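Local coordinates for staphylococcal enterotoxin-like toxin (Staphylococcus aureus, PDB 4DXG), which binds the sialyl Lewis X tetrasaccharide and, as a superantigen-like protein, probably targets sialylated glycans on host cells, at residues Y92-I97 and L182-M187; A59-D64 and R186-I191; Y23-L28 and F79-E84. All coordinates share one frame; numbering follows the deposited sequence.

Contact 1 (Y92-I97 and L182-M187); sequences YSVGGI and LQENRM. With NDG (2-acetamido-2-deoxy-alpha-D-glucopyranose), chain B; SIA (N-acetyl-alpha-neuraminic acid), chain C; GAL (beta-D-galactopyranose), chain D; FUC (alpha-L-fucopyranose), chain E.
G96 and M187 meet backbone to backbone, at the tight part of this contact. The amide of G96 reaches M187 O at 2.8 Å, although the bond is bent (139° at the hydrogen) and the donor sits tilted out of the carbonyl plane. G95 adds a CA-H...O contact, its CA lying 3.5 Å from that same oxygen. Two glycines in a row, both with positive phi, thus present bare backbone to the turn. Beside them, V94 holds CG1 anti to its own N (chi1 -174°), which brings this methyl to 4.1 Å from M187 SD. The M187 chain, extended beyond CG, passes alongside the V94 carbonyl.

The packing is looser at E184. Its chain crosses V94 at about a right angle, with CG 3.9 Å from V94 CG1, and the residue is exposed. Q183, N185 and R186 leave V94-G96 to the others and hold the sialyl Lewis X glycan. R186 NH1 donates 3.1 Å to a lone pair of Q183 OE1 in a nearly straight, coplanar bond (172°), which fixes the amide so that NE2 can donate to GAL O6 at 2.8 Å and also to FUC O2. R186 NE donates to SIA O9 in the guanidinium plane, at its edge (2.8 Å), NH2 donates to SIA O8, and GAL C5 lies over one face. N185 ND2 bonds NDG O5 at 3.0 Å.

Helix 138-153 closes in through K139, which bonds V94 O and touches M187, while strand 92-99 runs between strands 76-80 and 56-59 of the OB-fold sheet.

Contact 2 (A59-D64 and R186-I191); sequences ALVGKD and RMADVI. With SIA (N-acetyl-alpha-neuraminic acid), chain C.
V61 begins the approach to A188, directing its CG2 branch at the alanine methyl from 4.0 Å. With CG1 anti to the carbonyl carbon (chi1 -68°), CG2 falls between the backbone N and that carbon, turned to the alanine, and the V61 carbonyl joins in, its O 3.4 Å from A188 CB. G62 follows as the second residue of a type II' turn running from V61 to D64. Its positive phi suits that turn position, and without a side chain it lets the chain bend close over A188, whose CB points into the loop.

This is a seam between two domains: V61-D64 belongs to the OB-fold half, whereas A188 ends a short 3-10 turn of the beta-grasp half, just ahead of strand 190-192. K63 bridges the seam by water. Its amide N donates to a water 3.1 Å away, which in turn donates to D189 OD1 at 2.5 Å. The exposed lysine chain crosses D189 obliquely; NZ stays 4.2 Å from D189 OD1, beyond a salt bridge, yet near enough that its charge would probably favour the carboxylate form. The other oxygen, D189 OD2, accepts a bond from SIA O9 at 2.6 Å. One carboxylate therefore faces the loop through water with one oxygen and takes the glycerol tail of the sialic acid with the other, while its own amide is tied back to R186 O by a bond of the 3-10 turn.

D64 starts helix 64-67. Its N makes a weak turn bond to V61 O, and its carboxylate comes over the alanine methyl from another direction, with OD2 3.4 Å from A188 CB.

Contact 3 (Y23-L28 and F79-E84); sequences YTKPSL and FVVLEE. With PIN (piperazine-N,N'-bis(2-ethanesulfonic acid)), chain F.
Strand 28-31 forms an edge of the OB-fold sheet, and here L28 enters it as an antiparallel hydrogen-bonded partner of V80. L28 N donates to V80 O at 2.8 Å (169°), with the donor tilted from the carbonyl plane. The return bond, from V80 N to L28 O, is also 2.8 Å and runs nearly along the C=O axis. On the face these two share, the side chains touch CB to CB at 3.9 Å.

Before L28 the chain is no longer paired in this way, and side chains take over. S27 brings its CB to 3.5 Å from F79 CZ. With OG between the backbone N and the carbonyl carbon (chi1 65°), the hydroxyl also comes near CE1 and CZ of the ring. K25 lays its chain across V81 at about a right angle, CE packing 3.8 Å from V81 CG1. Bends at chi3 and chi4 then turn NZ to L82 O, which it meets in the carbonyl plane at 3.1 Å. A water that accepts from L82 N at 3.0 Å lies 2.7 Å from P26 O, filling in where the two chains diverge.

The outer side carries a bound PIPES molecule, which lies against P26, L28 and L82 and has a sulfonate oxygen close to the same water. Inward, helix 138-153 packs on V81 through F143 and on F79 through E140. Strand 92-99 takes the far edge of V80's strand, F79 pairing with G96, and Y56 of strand 56-59 touches both L28 and L82.

In the fold
Contacts 1 and 2 lie with centres 6 Å apart and share R186 and M187, so a single short turn of the beta-grasp domain meets the OB-fold domain twice: once at strand 92-99 and once at the loop after strand 56-59. That turn also carries residues of the glycan site, and both contacts reach the sialic acid. Contact 3, 11 Å from contact 1 between centres, lies wholly inside the OB-fold domain and connects to it through the sheet, where F79 N meets G96 O at 2.7 Å and E83 N meets Y92 O at 3.0 Å. Contacts 2 and 3 do not touch; their centres are 16 Å apart.

Contact 1 (Y92-I97 and L182-M187)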
loop_
_atom_site.group_PDB
_atom_site.type_symbol
_atom_site.label_atom_id
_atom_site.label_comp_id
_atom_site.label_asym_id
_atom_site.label_seq_id
_atom_site.Cartn_x
_atom_site.Cartn_y
_atom_site.Cartn_z
ATOM N N TYR A 92 -5.706 11.381 8.730
ATOM C CA TYR A 92 -4.877 11.704 7.585
ATOM C C TYR A 92 -4.196 10.428 7.105
ATOM O O TYR A 92 -3.732 9.614 7.932
ATOM C CB TYR A 92 -3.853 12.791 7.982
ATOM C CG TYR A 92 -2.623 12.917 7.101
ATOM C CD1 TYR A 92 -1.467 12.158 7.363
ATOM C CD2 TYR A 92 -2.608 13.781 5.974
ATOM C CE1 TYR A 92 -0.322 12.262 6.541
ATOM C CE2 TYR A 92 -1.459 13.893 5.142
ATOM C CZ TYR A 92 -0.326 13.138 5.441
ATOM O OH TYR A 92 0.830 13.248 4.645
ATOM N N SER A 93 -4.145 10.270 5.775
ATOM C CA SER A 93 -3.437 9.179 5.117
ATOM C C SER A 93 -2.956 9.689 3.776
ATOM O O SER A 93 -3.456 10.693 3.287
ATOM C CB SER A 93 -4.381 7.978 4.947
ATOM O OG SER A 93 -3.795 6.896 4.232
ATOM N N VAL A 94 -1.981 8.989 3.197
ATOM C CA VAL A 94 -1.282 9.419 1.991
ATOM C C VAL A 94 -1.574 8.425 0.835
ATOM O O VAL A 94 -1.244 7.247 0.927
ATOM C CB VAL A 94 0.261 9.517 2.266
ATOM C CG1 VAL A 94 1.027 10.095 1.102
ATOM C CG2 VAL A 94 0.523 10.365 3.430
ATOM N N GLY A 95 -2.235 8.885 -0.227
ATOM C CA GLY A 95 -2.412 8.089 -1.440
ATOM C C GLY A 95 -3.416 6.977 -1.306
ATOM O O GLY A 95 -4.274 7.023 -0.418
ATOM N N GLY A 96 -3.326 5.973 -2.190
ATOM C CA GLY A 96 -4.175 4.766 -2.112
ATOM C C GLY A 96 -5.595 4.976 -2.625
ATOM O O GLY A 96 -6.529 4.210 -2.303
ATOM N N ILE A 97 -5.769 6.027 -3.417
ATOM C CA ILE A 97 -7.032 6.338 -4.070
ATOM C C ILE A 97 -7.069 5.611 -5.417
ATOM O O ILE A 97 -6.093 5.721 -6.223
ATOM C CB ILE A 97 -7.129 7.853 -4.357
ATOM C CG1 ILE A 97 -6.724 8.676 -3.114
ATOM C CG2 ILE A 97 -8.511 8.241 -4.974
ATOM C CD1 ILE A 97 -7.042 10.150 -3.267
ATOM N N LEU A 182 7.838 2.737 1.568
ATOM C CA LEU A 182 7.554 2.953 0.150
ATOM C C LEU A 182 7.686 4.458 -0.012
ATOM O O LEU A 182 7.303 5.215 0.878
ATOM C CB LEU A 182 6.119 2.472 -0.193
ATOM C CG LEU A 182 5.699 2.714 -1.638
ATOM C CD1 LEU A 182 6.653 1.989 -2.601
ATOM C CD2 LEU A 182 4.207 2.355 -1.954
ATOM N N GLN A 183 8.263 4.920 -1.103
ATOM C CA GLN A 183 8.410 6.358 -1.233
ATOM C C GLN A 183 7.013 6.918 -1.430
ATOM O O GLN A 183 6.207 6.383 -2.185
ATOM C CB GLN A 183 9.372 6.755 -2.367
ATOM C CG GLN A 183 10.731 5.984 -2.344
ATOM C CD GLN A 183 10.671 4.666 -3.138
ATOM O OE1 GLN A 183 9.663 3.967 -3.107
ATOM N NE2 GLN A 183 11.752 4.340 -3.859
ATOM N N GLU A 184 6.733 7.999 -0.728
ATOM C CA GLU A 184 5.395 8.575 -0.669
ATOM C C GLU A 184 4.749 8.877 -1.989
ATOM O O GLU A 184 3.544 8.685 -2.135
ATOM C CB GLU A 184 5.397 9.795 0.231
ATOM C CG GLU A 184 4.584 10.938 -0.256
ATOM C CD GLU A 184 4.728 12.120 0.669
ATOM O OE1 GLU A 184 5.058 13.227 0.146
ATOM O OE2 GLU A 184 4.559 11.890 1.920
ATOM N N ASN A 185 5.527 9.286 -2.978
ATOM C CA ASN A 185 4.961 9.575 -4.295
ATOM C C ASN A 185 4.325 8.321 -4.930
ATOM O O ASN A 185 3.321 8.398 -5.665
ATOM C CB ASN A 185 6.007 10.271 -5.213
ATOM C CG ASN A 185 7.159 9.351 -5.649
ATOM O OD1 ASN A 185 7.935 8.850 -4.835
ATOM N ND2 ASN A 185 7.288 9.165 -6.949
ATOM N N ARG A 186 4.893 7.172 -4.588
ATOM C CA ARG A 186 4.519 5.903 -5.164
ATOM C C ARG A 186 3.233 5.387 -4.554
ATOM O O ARG A 186 2.534 4.573 -5.144
ATOM C CB ARG A 186 5.667 4.906 -4.969
ATOM C CG ARG A 186 6.932 5.302 -5.723
ATOM C CD ARG A 186 7.962 4.236 -5.653
ATOM N NE ARG A 186 7.576 3.010 -6.386
ATOM C CZ ARG A 186 8.039 1.802 -6.089
ATOM N NH1 ARG A 186 8.891 1.627 -5.060
ATOM N NH2 ARG A 186 7.676 0.765 -6.825
ATOM N N MET A 187 2.895 5.877 -3.374
ATOM C CA MET A 187 1.595 5.580 -2.761
ATOM C C MET A 187 0.360 6.001 -3.574
ATOM O O MET A 187 -0.769 5.596 -3.268
ATOM C CB MET A 187 1.549 6.165 -1.361
ATOM C CG MET A 187 2.511 5.431 -0.443
ATOM S SD MET A 187 2.531 6.243 1.110
ATOM C CE MET A 187 3.595 5.149 2.074
HETATM C C1 NDG B . 10.757 8.803 -6.765
HETATM C C2 NDG B . 11.833 8.063 -5.972
HETATM C C3 NDG B . 12.522 6.946 -6.808
HETATM C C4 NDG B . 11.535 6.021 -7.529
HETATM C C5 NDG B . 10.526 6.870 -8.300
HETATM C C6 NDG B . 9.559 5.935 -9.045
HETATM C C7 NDG B . 12.934 9.237 -4.067
HETATM C C8 NDG B . 14.102 10.097 -3.609
HETATM O O5 NDG B . 9.902 7.871 -7.478
HETATM O O3 NDG B . 13.249 6.063 -5.981
HETATM O O4 NDG B . 12.241 5.130 -8.418
HETATM O O6 NDG B . 8.350 6.575 -9.355
HETATM O O7 NDG B . 12.084 8.910 -3.235
HETATM N N2 NDG B . 12.861 8.911 -5.369
HETATM O O1 NDG B . 11.358 9.672 -7.699
HETATM C C1 SIA C . 10.441 -0.817 -10.341
HETATM C C2 SIA C . 10.777 0.368 -11.272
HETATM C C3 SIA C . 11.147 -0.184 -12.659
HETATM C C4 SIA C . 9.932 -0.706 -13.438
HETATM C C5 SIA C . 8.752 0.282 -13.448
HETATM C C6 SIA C . 8.504 0.753 -12.013
HETATM C C7 SIA C . 7.402 1.804 -11.861
HETATM C C8 SIA C . 7.324 2.287 -10.421
HETATM C C9 SIA C . 6.053 3.107 -10.137
HETATM C C10 SIA C . 6.890 -0.118 -15.065
HETATM C C11 SIA C . 5.757 -1.039 -15.363
HETATM N N5 SIA C . 7.586 -0.440 -13.967
HETATM O O1A SIA C . 11.148 -1.868 -10.432
HETATM O O1B SIA C . 9.502 -0.692 -9.503
HETATM O O4 SIA C . 10.231 -0.995 -14.820
HETATM O O6 SIA C . 9.721 1.312 -11.481
HETATM O O7 SIA C . 7.758 2.926 -12.641
HETATM O O8 SIA C . 7.418 1.116 -9.584
HETATM O O9 SIA C . 6.019 3.439 -8.732
HETATM O O10 SIA C . 7.121 0.856 -15.775
HETATM C C1 GAL D . 11.757 3.770 -8.247
HETATM C C2 GAL D . 12.085 3.069 -9.548
HETATM C C3 GAL D . 11.661 1.631 -9.497
HETATM C C4 GAL D . 12.343 0.930 -8.307
HETATM C C5 GAL D . 11.973 1.691 -7.030
HETATM C C6 GAL D . 12.782 1.117 -5.894
HETATM O O2 GAL D . 11.361 3.683 -10.563
HETATM O O3 GAL D . 11.948 1.056 -10.750
HETATM O O4 GAL D . 13.773 0.882 -8.441
HETATM O O5 GAL D . 12.311 3.069 -7.141
HETATM O O6 GAL D . 12.408 1.767 -4.695
HETATM C C1 FUC E . 14.658 6.299 -5.947
HETATM C C2 FUC E . 15.196 5.629 -4.691
HETATM C C3 FUC E . 15.285 4.147 -4.827
HETATM C C4 FUC E . 16.091 3.805 -6.042
HETATM C C5 FUC E . 15.436 4.465 -7.270
HETATM C C6 FUC E . 16.123 4.250 -8.604
HETATM O O2 FUC E . 14.341 5.817 -3.590
HETATM O O3 FUC E . 15.947 3.719 -3.657
HETATM O O4 FUC E . 17.418 4.246 -5.704
HETATM O O5 FUC E . 15.369 5.868 -7.104
#

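Contact 2 (A59-D64 and R186-I191)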
loop_
_atom_site.group_PDB
_atom_site.type_symbol
_atom_site.label_atom_id
_atom_site.label_comp_id
_atom_site.label_asym_id
_atom_site.label_seq_id
_atom_site.Cartn_x
_atom_site.Cartn_y
_atom_site.Cartn_z
ATOM N N ALA A 59 -4.104 12.857 1.364
ATOM C CA ALA A 59 -3.078 13.639 0.677
ATOM C C ALA A 59 -2.915 13.244 -0.775
ATOM O O ALA A 59 -2.617 12.086 -1.100
ATOM C CB ALA A 59 -1.748 13.527 1.408
ATOM N N LEU A 60 -3.123 14.217 -1.652
ATOM C CA LEU A 60 -2.884 14.020 -3.097
ATOM C C LEU A 60 -1.395 14.230 -3.438
ATOM O O LEU A 60 -0.936 15.361 -3.631
ATOM C CB LEU A 60 -3.798 14.926 -3.912
ATOM C CG LEU A 60 -5.292 14.718 -3.615
ATOM C CD1 LEU A 60 -6.091 15.632 -4.503
ATOM C CD2 LEU A 60 -5.702 13.262 -3.829
ATOM N N VAL A 61 -0.640 13.130 -3.457
ATOM C CA VAL A 61 0.828 13.167 -3.656
ATOM C C VAL A 61 1.099 12.600 -5.032
ATOM O O VAL A 61 0.171 12.117 -5.669
ATOM C CB VAL A 61 1.583 12.293 -2.612
ATOM C CG1 VAL A 61 1.481 12.882 -1.231
ATOM C CG2 VAL A 61 1.079 10.859 -2.633
ATOM N N GLY A 62 2.354 12.601 -5.474
ATOM C CA GLY A 62 2.703 11.966 -6.726
ATOM C C GLY A 62 1.773 12.390 -7.842
ATOM O O GLY A 62 1.445 13.578 -7.982
ATOM N N LYS A 63 1.314 11.420 -8.621
ATOM C CA LYS A 63 0.461 11.698 -9.792
ATOM C C LYS A 63 -0.997 12.030 -9.509
ATOM O O LYS A 63 -1.714 12.435 -10.426
ATOM C CB LYS A 63 0.509 10.530 -10.765
ATOM C CG LYS A 63 1.833 10.408 -11.482
ATOM C CD LYS A 63 1.775 9.215 -12.437
ATOM C CE LYS A 63 3.050 9.157 -13.311
ATOM N NZ LYS A 63 3.427 7.726 -13.599
ATOM N N ASP A 64 -1.437 11.833 -8.263
ATOM C CA ASP A 64 -2.776 12.213 -7.826
ATOM C C ASP A 64 -2.990 13.702 -7.901
ATOM O O ASP A 64 -4.121 14.136 -7.932
ATOM C CB ASP A 64 -2.991 11.875 -6.353
ATOM C CG ASP A 64 -3.354 10.448 -6.122
ATOM O OD1 ASP A 64 -3.743 9.791 -7.131
ATOM O OD2 ASP A 64 -3.236 10.025 -4.914
ATOM N N ARG A 186 4.893 7.172 -4.588
ATOM C CA ARG A 186 4.519 5.903 -5.164
ATOM C C ARG A 186 3.233 5.387 -4.554
ATOM O O ARG A 186 2.534 4.573 -5.144
ATOM C CB ARG A 186 5.667 4.906 -4.969
ATOM C CG ARG A 186 6.932 5.302 -5.723
ATOM C CD ARG A 186 7.962 4.236 -5.653
ATOM N NE ARG A 186 7.576 3.010 -6.386
ATOM C CZ ARG A 186 8.039 1.802 -6.089
ATOM N NH1 ARG A 186 8.891 1.627 -5.060
ATOM N NH2 ARG A 186 7.676 0.765 -6.825
ATOM N N MET A 187 2.895 5.877 -3.374
ATOM C CA MET A 187 1.595 5.580 -2.761
ATOM C C MET A 187 0.360 6.001 -3.574
ATOM O O MET A 187 -0.769 5.596 -3.268
ATOM C CB MET A 187 1.549 6.165 -1.361
ATOM C CG MET A 187 2.511 5.431 -0.443
ATOM S SD MET A 187 2.531 6.243 1.110
ATOM C CE MET A 187 3.595 5.149 2.074
ATOM N N ALA A 188 0.594 6.778 -4.630
ATOM C CA ALA A 188 -0.444 7.281 -5.509
ATOM C C ALA A 188 -0.472 6.483 -6.784
ATOM O O ALA A 188 -1.414 6.626 -7.582
ATOM C CB ALA A 188 -0.196 8.758 -5.841
ATOM N N ASP A 189 0.552 5.660 -7.002
ATOM C CA ASP A 189 0.632 4.899 -8.236
ATOM C C ASP A 189 -0.427 3.798 -8.237
ATOM O O ASP A 189 -0.662 3.152 -7.217
ATOM C CB ASP A 189 2.048 4.331 -8.447
ATOM C CG ASP A 189 3.069 5.403 -8.925
ATOM O OD1 ASP A 189 2.723 6.357 -9.677
ATOM O OD2 ASP A 189 4.253 5.284 -8.552
ATOM N N VAL A 190 -1.088 3.593 -9.369
ATOM C CA VAL A 190 -2.093 2.526 -9.428
ATOM C C VAL A 190 -1.874 1.574 -10.625
ATOM O O VAL A 190 -1.292 1.933 -11.653
ATOM C CB VAL A 190 -3.555 3.065 -9.374
ATOM C CG1 VAL A 190 -3.755 4.028 -8.211
ATOM C CG2 VAL A 190 -3.902 3.776 -10.644
ATOM N N ILE A 191 -2.334 0.345 -10.459
ATOM C CA ILE A 191 -2.133 -0.674 -11.456
ATOM C C ILE A 191 -3.376 -1.592 -11.571
ATOM O O ILE A 191 -4.242 -1.611 -10.650
ATOM C CB ILE A 191 -0.811 -1.492 -11.173
ATOM C CG1 ILE A 191 -0.853 -2.270 -9.843
ATOM C CG2 ILE A 191 0.451 -0.608 -11.269
ATOM C CD1 ILE A 191 0.140 -3.491 -9.828
HETATM C C1 SIA C . 10.441 -0.817 -10.341
HETATM C C2 SIA C . 10.777 0.368 -11.272
HETATM C C3 SIA C . 11.147 -0.184 -12.659
HETATM C C4 SIA C . 9.932 -0.706 -13.438
HETATM C C5 SIA C . 8.752 0.282 -13.448
HETATM C C6 SIA C . 8.504 0.753 -12.013
HETATM C C7 SIA C . 7.402 1.804 -11.861
HETATM C C8 SIA C . 7.324 2.287 -10.421
HETATM C C9 SIA C . 6.053 3.107 -10.137
HETATM C C10 SIA C . 6.890 -0.118 -15.065
HETATM C C11 SIA C . 5.757 -1.039 -15.363
HETATM N N5 SIA C . 7.586 -0.440 -13.967
HETATM O O1A SIA C . 11.148 -1.868 -10.432
HETATM O O1B SIA C . 9.502 -0.692 -9.503
HETATM O O4 SIA C . 10.231 -0.995 -14.820
HETATM O O6 SIA C . 9.721 1.312 -11.481
HETATM O O7 SIA C . 7.758 2.926 -12.641
HETATM O O8 SIA C . 7.418 1.116 -9.584
HETATM O O9 SIA C . 6.019 3.439 -8.732
HETATM O O10 SIA C . 7.121 0.856 -15.775
HETATM O O HOH W 1 2.590 8.578 -8.461
#

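Contact 3 (Y23-L28 and F79-E84)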
loop_
_atom_site.group_PDB
_atom_site.type_symbol
_atom_site.label_atom_id
_atom_site.label_comp_id
_atom_site.label_asym_id
_atom_site.label_seq_id
_atom_site.Cartn_x
_atom_site.Cartn_y
_atom_site.Cartn_z
ATOM N N TYR A 23 4.619 -0.791 9.599
ATOM C CA TYR A 23 3.930 -1.828 8.805
ATOM C C TYR A 23 3.111 -2.829 9.635
ATOM O O TYR A 23 2.571 -3.792 9.115
ATOM C CB TYR A 23 4.908 -2.519 7.864
ATOM C CG TYR A 23 5.284 -1.675 6.644
ATOM C CD1 TYR A 23 4.387 -1.565 5.554
ATOM C CD2 TYR A 23 6.519 -0.973 6.572
ATOM C CE1 TYR A 23 4.683 -0.819 4.422
ATOM C CE2 TYR A 23 6.854 -0.221 5.406
ATOM C CZ TYR A 23 5.902 -0.158 4.329
ATOM O OH TYR A 23 6.133 0.543 3.158
ATOM N N THR A 24 3.001 -2.586 10.929
ATOM C CA THR A 24 2.013 -3.317 11.708
ATOM C C THR A 24 0.845 -2.402 12.112
ATOM O O THR A 24 -0.097 -2.839 12.756
ATOM C CB THR A 24 2.623 -4.029 12.968
ATOM O OG1 THR A 24 3.222 -3.049 13.840
ATOM C CG2 THR A 24 3.653 -5.091 12.547
ATOM N N LYS A 25 0.899 -1.142 11.716
ATOM C CA LYS A 25 -0.237 -0.233 11.930
ATOM C C LYS A 25 -1.554 -0.778 11.305
ATOM O O LYS A 25 -1.543 -1.437 10.254
ATOM C CB LYS A 25 0.063 1.131 11.331
ATOM C CG LYS A 25 0.907 2.024 12.173
ATOM C CD LYS A 25 1.643 2.982 11.252
ATOM C CE LYS A 25 0.791 4.122 10.820
ATOM N NZ LYS A 25 0.780 5.099 11.962
ATOM N N PRO A 26 -2.690 -0.499 11.944
ATOM C CA PRO A 26 -3.913 -0.982 11.310
ATOM C C PRO A 26 -4.221 -0.223 10.033
ATOM O O PRO A 26 -3.749 0.917 9.837
ATOM C CB PRO A 26 -4.994 -0.703 12.352
ATOM C CG PRO A 26 -4.375 0.244 13.357
ATOM C CD PRO A 26 -2.935 0.480 13.015
ATOM N N SER A 27 -4.989 -0.857 9.152
ATOM C CA SER A 27 -5.436 -0.193 7.931
ATOM C C SER A 27 -6.938 -0.268 7.784
ATOM O O SER A 27 -7.566 -1.137 8.379
ATOM C CB SER A 27 -4.753 -0.777 6.694
ATOM O OG SER A 27 -5.127 -2.121 6.502
ATOM N N LEU A 28 -7.476 0.649 6.970
ATOM C CA LEU A 28 -8.907 0.805 6.696
ATOM C C LEU A 28 -9.141 0.789 5.187
ATOM O O LEU A 28 -8.354 1.362 4.451
ATOM C CB LEU A 28 -9.374 2.159 7.236
ATOM C CG LEU A 28 -9.296 2.368 8.746
ATOM C CD1 LEU A 28 -9.639 3.802 9.074
ATOM C CD2 LEU A 28 -10.194 1.391 9.529
ATOM N N PHE A 79 -7.460 3.110 0.032
ATOM C CA PHE A 79 -6.811 2.256 1.032
ATOM C C PHE A 79 -6.142 3.189 2.015
ATOM O O PHE A 79 -5.254 3.966 1.618
ATOM C CB PHE A 79 -5.774 1.313 0.413
ATOM C CG PHE A 79 -5.049 0.451 1.446
ATOM C CD1 PHE A 79 -5.696 -0.607 2.064
ATOM C CD2 PHE A 79 -3.736 0.751 1.833
ATOM C CE1 PHE A 79 -5.068 -1.357 3.030
ATOM C CE2 PHE A 79 -3.083 0.007 2.793
ATOM C CZ PHE A 79 -3.733 -1.050 3.394
ATOM N N VAL A 80 -6.556 3.104 3.281
ATOM C CA VAL A 80 -6.143 4.034 4.337
ATOM C C VAL A 80 -5.219 3.433 5.408
ATOM O O VAL A 80 -5.465 2.352 5.936
ATOM C CB VAL A 80 -7.404 4.692 5.021
ATOM C CG1 VAL A 80 -7.011 5.623 6.166
ATOM C CG2 VAL A 80 -8.156 5.504 4.016
ATOM N N VAL A 81 -4.151 4.171 5.716
ATOM C CA VAL A 81 -3.231 3.895 6.826
ATOM C C VAL A 81 -3.051 5.257 7.492
ATOM O O VAL A 81 -2.370 6.149 6.948
ATOM C CB VAL A 81 -1.812 3.333 6.346
ATOM C CG1 VAL A 81 -0.909 3.094 7.545
ATOM C CG2 VAL A 81 -1.926 2.016 5.531
ATOM N N LEU A 82 -3.705 5.431 8.638
ATOM C CA LEU A 82 -3.712 6.717 9.321
ATOM C C LEU A 82 -2.344 6.991 9.927
ATOM O O LEU A 82 -1.759 6.102 10.531
ATOM C CB LEU A 82 -4.777 6.754 10.427
ATOM C CG LEU A 82 -6.262 6.655 10.075
ATOM C CD1 LEU A 82 -6.998 6.621 11.376
ATOM C CD2 LEU A 82 -6.797 7.808 9.234
ATOM N N GLU A 83 -1.867 8.228 9.792
ATOM C CA GLU A 83 -0.506 8.603 10.158
ATOM C C GLU A 83 -0.480 9.902 10.921
ATOM O O GLU A 83 -1.347 10.764 10.707
ATOM C CB GLU A 83 0.333 8.802 8.897
ATOM C CG GLU A 83 1.007 7.553 8.384
ATOM C CD GLU A 83 1.776 7.785 7.108
ATOM O OE1 GLU A 83 2.696 8.651 7.076
ATOM O OE2 GLU A 83 1.474 7.085 6.124
ATOM N N GLU A 84 0.532 10.047 11.793
ATOM C CA GLU A 84 0.977 11.373 12.270
ATOM C C GLU A 84 1.237 12.277 11.065
ATOM O O GLU A 84 1.488 11.804 9.951
ATOM C CB GLU A 84 2.261 11.316 13.110
ATOM C CG GLU A 84 2.155 10.751 14.532
ATOM C CD GLU A 84 0.783 10.909 15.179
ATOM O OE1 GLU A 84 0.182 12.012 15.103
ATOM O OE2 GLU A 84 0.312 9.921 15.795
HETATM C C1 PIN F . -16.249 4.580 13.375
HETATM C C2 PIN F . -14.969 5.411 13.464
HETATM N N1 PIN F . -13.788 4.560 13.598
HETATM C C3 PIN F . -12.853 5.011 14.628
HETATM C C4 PIN F . -13.508 3.356 12.770
HETATM C "C1'" PIN F . -9.029 2.604 13.258
HETATM C "C2'" PIN F . -9.724 3.947 13.542
HETATM N "N1'" PIN F . -11.189 3.728 13.566
HETATM C "C3'" PIN F . -12.012 3.371 12.380
HETATM C "C4'" PIN F . -11.874 3.874 14.847
HETATM S S1 PIN F . -17.608 5.566 13.430
HETATM S "S1'" PIN F . -7.341 2.593 13.346
HETATM O O1 PIN F . -18.688 4.769 12.815
HETATM O O2 PIN F . -17.938 5.844 14.842
HETATM O O3 PIN F . -17.393 6.898 12.789
HETATM O "O1'" PIN F . -6.844 2.153 12.015
HETATM O "O2'" PIN F . -6.969 1.617 14.417
HETATM O "O3'" PIN F . -6.766 3.926 13.691
HETATM O O HOH W 2 -2.841 3.310 11.220
HETATM O O HOH W 3 -5.191 3.225 9.929
#